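Local coordinates for protein tripeptidase (Staphylococcus aureus subsp. aureus, PDB 3RZA) that probably hydrolyses tripeptides as a metal-dependent peptidase of the M20 family, at residues 64-69 / 74-79. Residues are numbered along the deposited sequence; the frame is centred on the assembly and turned at random.
Sequences DEAAKH and ANNLVC. With CA (calcium ion), chain E.
Asp-64 OD1 is gripped by two backbone amides arriving from opposite faces of its carboxylate: Asn-76 N across the contact at 3.0 Å and Ala-66 N at 3.1 Å, the latter closing an Asx turn. This turn opens the loop that joins antiparallel strands 60-63 and 77-81 in the mixed sheet of the M20 peptidase fold. Asp-64 CG sits between the backbone N and carbonyl carbon (chi1 66°), which brings OD1 within reach of Ala-66 N, two residues on. Its other oxygen, OD2, offers the syn lone pair to Asn-76 ND2 at 2.7 Å in a nearly straight bond (172°), lying almost in the amide plane although the carboxylate and amide planes are 71° apart. With three donors on its two oxygens, the carboxylate has little freedom to rotate. The Asn-76 amide reaches further, ND2 to Gly-168 O and OD1 to Val-160 N, tying the loop to chain beyond strand 154-159. Asn-75 bonds through both ends of its amide: OD1 accepts from Ala-67 N at 3.0 Å, the donor tilted from the carbonyl plane, while ND2 donates to Glu-63 OE1. Ala-67 CB lies beside the same amide oxygen, 3.2 Å from Asn-75 OD1. The 3-10 turn 66-68 and the residue after it give backbone oxygens to a calcium ion, which Leu-72 O and three waters also bind: Ala-67 O lies 2.4 Å from the calcium and His-69 O 2.8 Å.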
# COMPACT_ATOMS: atom_id res chain seq x y z
N ASP A 64 -27.33 -28.49 -8.58
CA ASP A 64 -26.20 -29.17 -7.92
C ASP A 64 -26.11 -28.67 -6.45
O ASP A 64 -27.13 -28.23 -5.89
CB ASP A 64 -24.91 -28.98 -8.76
CG ASP A 64 -24.43 -27.55 -8.84
OD1 ASP A 64 -24.90 -26.66 -8.11
OD2 ASP A 64 -23.57 -27.31 -9.69
N GLU A 65 -24.92 -28.70 -5.85
CA GLU A 65 -24.72 -28.26 -4.46
C GLU A 65 -23.63 -27.18 -4.34
O GLU A 65 -22.89 -27.13 -3.35
CB GLU A 65 -24.39 -29.47 -3.58
CG GLU A 65 -25.46 -30.58 -3.62
CD GLU A 65 -25.23 -31.70 -2.58
OE1 GLU A 65 -24.34 -31.56 -1.72
OE2 GLU A 65 -25.95 -32.72 -2.64
N ALA A 66 -23.58 -26.29 -5.34
CA ALA A 66 -22.63 -25.16 -5.34
C ALA A 66 -22.84 -24.18 -4.18
O ALA A 66 -21.88 -23.61 -3.70
CB ALA A 66 -22.71 -24.42 -6.66
N ALA A 67 -24.08 -24.01 -3.72
CA ALA A 67 -24.40 -23.12 -2.58
C ALA A 67 -23.61 -23.40 -1.29
O ALA A 67 -23.40 -22.49 -0.49
CB ALA A 67 -25.94 -23.10 -2.29
N LYS A 68 -23.18 -24.65 -1.09
CA LYS A 68 -22.29 -25.03 0.04
C LYS A 68 -20.93 -24.30 0.07
O LYS A 68 -20.33 -24.17 1.13
CB LYS A 68 -22.02 -26.54 0.04
CG LYS A 68 -23.23 -27.41 0.44
CD LYS A 68 -22.85 -28.88 0.54
CE LYS A 68 -22.13 -29.21 1.86
NZ LYS A 68 -21.63 -30.63 1.90
N HIS A 69 -20.44 -23.90 -1.10
CA HIS A 69 -19.22 -23.12 -1.20
C HIS A 69 -19.46 -21.75 -0.54
O HIS A 69 -20.45 -21.11 -0.85
CB HIS A 69 -18.82 -22.95 -2.67
CG HIS A 69 -17.43 -22.43 -2.86
ND1 HIS A 69 -17.08 -21.13 -2.60
CD2 HIS A 69 -16.30 -23.06 -3.27
CE1 HIS A 69 -15.79 -20.97 -2.82
NE2 HIS A 69 -15.30 -22.12 -3.25
N ALA A 74 -25.96 -19.53 -4.14
CA ALA A 74 -26.97 -20.42 -4.70
C ALA A 74 -26.32 -21.54 -5.51
O ALA A 74 -25.14 -21.47 -5.87
CB ALA A 74 -28.01 -19.63 -5.57
N ASN A 75 -27.12 -22.57 -5.79
CA ASN A 75 -26.70 -23.69 -6.63
C ASN A 75 -26.73 -23.28 -8.09
O ASN A 75 -27.54 -22.43 -8.48
CB ASN A 75 -27.62 -24.90 -6.44
CG ASN A 75 -27.68 -25.37 -5.00
OD1 ASN A 75 -26.66 -25.44 -4.32
ND2 ASN A 75 -28.88 -25.71 -4.54
N ASN A 76 -25.91 -23.93 -8.90
CA ASN A 76 -26.04 -23.84 -10.36
C ASN A 76 -27.32 -24.56 -10.78
O ASN A 76 -27.78 -25.44 -10.07
CB ASN A 76 -24.87 -24.49 -11.09
CG ASN A 76 -23.52 -23.96 -10.67
OD1 ASN A 76 -23.22 -22.78 -10.83
ND2 ASN A 76 -22.67 -24.84 -10.16
N LEU A 77 -27.90 -24.16 -11.92
CA LEU A 77 -29.09 -24.80 -12.50
C LEU A 77 -28.67 -25.47 -13.80
O LEU A 77 -27.98 -24.85 -14.60
CB LEU A 77 -30.16 -23.76 -12.80
CG LEU A 77 -30.68 -22.92 -11.64
CD1 LEU A 77 -31.55 -21.78 -12.12
CD2 LEU A 77 -31.44 -23.81 -10.66
N VAL A 78 -29.03 -26.75 -13.98
CA VAL A 78 -28.89 -27.46 -15.25
C VAL A 78 -30.32 -27.83 -15.72
O VAL A 78 -30.98 -28.63 -15.09
CB VAL A 78 -28.02 -28.74 -15.08
CG1 VAL A 78 -27.89 -29.50 -16.42
CG2 VAL A 78 -26.62 -28.37 -14.53
N CYS A 79 -30.76 -27.19 -16.81
CA CYS A 79 -32.15 -27.28 -17.29
C CYS A 79 -32.15 -27.98 -18.63
O CYS A 79 -31.52 -27.49 -19.56
CB CYS A 79 -32.78 -25.89 -17.42
SG CYS A 79 -32.32 -24.75 -16.12
CA CA E . -22.83 -20.39 0.40
O HOH W 1 -21.93 -21.54 2.56
O HOH W 2 -21.96 -18.33 1.01
O HOH W 3 -25.28 -20.37 1.13